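Side-chain contact in SAHS1 (PDB 5XN9), which acts as a secreted molecular shield in desiccation tolerance of a tardigrade and has the barrel fold of fatty-acid-binding proteins: residues 19-22 against 23-26. Numbering follows the deposited sequence.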
ATOM      1  N   GLU A  19      10.575  -9.182   2.672  1.00 33.05           N
ATOM      2  CA  GLU A  19      10.811 -10.458   2.008  1.00 34.25           C
ATOM      3  C   GLU A  19      10.532 -10.327   0.523  1.00 33.21           C
ATOM      4  O   GLU A  19       9.424  -9.953   0.129  1.00 33.24           O
ATOM      5  CB  GLU A  19       9.931 -11.547   2.618  1.00 35.45           C
ATOM      6  CG  GLU A  19      10.152 -12.927   2.040  1.00 37.56           C
ATOM      7  CD  GLU A  19       9.261 -13.953   2.696  1.00 40.27           C
ATOM      8  OE1 GLU A  19       9.634 -14.465   3.774  1.00 40.44           O
ATOM      9  OE2 GLU A  19       8.172 -14.221   2.145  1.00 42.29           O
ATOM     10  N   ASN A  20      11.544 -10.620  -0.290  1.00 35.28           N
ATOM     11  CA  ASN A  20      11.421 -10.737  -1.742  1.00 38.45           C
ATOM     12  C   ASN A  20      11.010  -9.429  -2.409  1.00 36.98           C
ATOM     13  O   ASN A  20      10.461  -9.437  -3.519  1.00 37.72           O
ATOM     14  CB  ASN A  20      10.471 -11.871  -2.145  1.00 41.45           C
ATOM     15  CG  ASN A  20      10.779 -12.425  -3.518  1.00 43.04           C
ATOM     16  OD1 ASN A  20      11.945 -12.530  -3.905  1.00 45.70           O
ATOM     17  ND2 ASN A  20       9.737 -12.784  -4.265  1.00 43.57           N
ATOM     18  N   PHE A  21      11.264  -8.297  -1.753  1.00 36.46           N
ATOM     19  CA  PHE A  21      10.754  -7.033  -2.270  1.00 36.72           C
ATOM     20  C   PHE A  21      11.473  -6.604  -3.542  1.00 37.65           C
ATOM     21  O   PHE A  21      10.859  -5.979  -4.413  1.00 39.09           O
ATOM     22  CB  PHE A  21      10.843  -5.945  -1.202  1.00 35.97           C
ATOM     23  CG  PHE A  21       9.955  -4.771  -1.464  1.00 38.55           C
ATOM     24  CD1 PHE A  21       8.590  -4.870  -1.272  1.00 39.62           C
ATOM     25  CD2 PHE A  21      10.483  -3.565  -1.896  1.00 40.12           C
ATOM     26  CE1 PHE A  21       7.759  -3.788  -1.511  1.00 39.36           C
ATOM     27  CE2 PHE A  21       9.664  -2.480  -2.138  1.00 41.07           C
ATOM     28  CZ  PHE A  21       8.296  -2.591  -1.944  1.00 40.74           C
ATOM     29  N   ASP A  22      12.763  -6.925  -3.673  1.00 41.40           N
ATOM     30  CA  ASP A  22      13.476  -6.564  -4.894  1.00 43.92           C
ATOM     31  C   ASP A  22      12.919  -7.309  -6.105  1.00 44.90           C
ATOM     32  O   ASP A  22      12.821  -6.738  -7.198  1.00 44.97           O
ATOM     33  CB  ASP A  22      14.978  -6.799  -4.725  1.00 46.90           C
ATOM     34  CG  ASP A  22      15.660  -5.678  -3.961  1.00 49.49           C
ATOM     35  OD1 ASP A  22      14.957  -4.828  -3.371  1.00 48.87           O
ATOM     36  OD2 ASP A  22      16.906  -5.649  -3.944  1.00 52.63           O
ATOM     37  N   ALA A  23      12.542  -8.578  -5.928  1.00 43.66           N
ATOM     38  CA  ALA A  23      11.934  -9.331  -7.021  1.00 44.01           C
ATOM     39  C   ALA A  23      10.605  -8.715  -7.433  1.00 42.24           C
ATOM     40  O   ALA A  23      10.264  -8.686  -8.621  1.00 44.23           O
ATOM     41  CB  ALA A  23      11.737 -10.789  -6.611  1.00 43.95           C
ATOM     42  N   PHE A  24       9.840  -8.220  -6.459  1.00 39.06           N
ATOM     43  CA  PHE A  24       8.586  -7.549  -6.776  1.00 37.19           C
ATOM     44  C   PHE A  24       8.840  -6.253  -7.537  1.00 37.22           C
ATOM     45  O   PHE A  24       8.204  -5.988  -8.563  1.00 38.29           O
ATOM     46  CB  PHE A  24       7.801  -7.284  -5.496  1.00 34.44           C
ATOM     47  CG  PHE A  24       6.593  -6.421  -5.706  1.00 32.36           C
ATOM     48  CD1 PHE A  24       5.451  -6.936  -6.303  1.00 33.09           C
ATOM     49  CD2 PHE A  24       6.602  -5.092  -5.319  1.00 33.87           C
ATOM     50  CE1 PHE A  24       4.336  -6.136  -6.502  1.00 32.71           C
ATOM     51  CE2 PHE A  24       5.495  -4.290  -5.517  1.00 33.23           C
ATOM     52  CZ  PHE A  24       4.359  -4.813  -6.110  1.00 33.14           C
ATOM     53  N   ILE A  25       9.776  -5.436  -7.046  1.00 37.69           N
ATOM     54  CA  ILE A  25      10.115  -4.187  -7.722  1.00 40.03           C
ATOM     55  C   ILE A  25      10.615  -4.455  -9.137  1.00 43.41           C
ATOM     56  O   ILE A  25      10.222  -3.768 -10.088  1.00 43.01           O
ATOM     57  CB  ILE A  25      11.127  -3.384  -6.885  1.00 40.71           C
ATOM     58  CG1 ILE A  25      10.481  -2.917  -5.582  1.00 41.80           C
ATOM     59  CG2 ILE A  25      11.655  -2.192  -7.665  1.00 40.18           C
ATOM     60  CD1 ILE A  25       9.259  -2.046  -5.793  1.00 43.31           C
ATOM     61  N   SER A  26      11.482  -5.460  -9.300  1.00 45.48           N
ATOM     62  CA  SER A  26      11.977  -5.800 -10.632  1.00 49.11           C
ATOM     63  C   SER A  26      10.848  -6.266 -11.544  1.00 50.09           C
ATOM     64  O   SER A  26      10.825  -5.932 -12.734  1.00 50.52           O
ATOM     65  CB  SER A  26      13.067  -6.868 -10.535  1.00 51.79           C
ATOM     66  OG  SER A  26      14.173  -6.398  -9.784  1.00 53.42           O
TER
HETATM   67  O   HOH W   1      14.032  -9.986  -4.096  0.51 38.55           O
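The ring of Phe-21 meets the side chains of Phe-24 and Ile-25 obliquely at the start of helix 21-27, which follows strand 10-19 after the single residue Asn-20. With CG anti to the backbone N (chi1 -161°), the Phe-21 ring leans along the helix: its CE2 meets CG1 of Ile-25 at 3.6 Å, and Ile-25 CD1 continues the contact to CE2 and CZ. The two phenyl rings touch more loosely, Phe-21 CE1 to Phe-24 CD2 at 4.2 Å, an oblique pair with planes at 42°. Tyr-123 meets both rings, that of Phe-21 edge-to-face, and Ala-130 of strand 128-136 also touches both. Ile-25 packs on Leu-32 and Tyr-35 of helix 32-35 as well.

Backbone bonds from N of residue i+4 to O of residue i close the turn: Phe-24 to Asn-20, Ile-25 to Phe-21, and Ser-26 N to Asp-22 O at 2.8 Å. Asp-22 O is gripped twice, since Ser-26 OG, beside its own backbone N (chi1 -61°), donates to it at 2.9 Å from the opposite face of the carbonyl plane.

At the N-cap, the Asn-20 side chain makes no direct capping bond. A water accepts from Ala-23 N at 2.7 Å and donates to Asn-20 OD1, while ND2 is bonded to Thr-129 O. The helix start thus pairs phenyl rings facing the barrel strands with a polar end where water takes up a helix N-H and Asn-20 links to Thr-129.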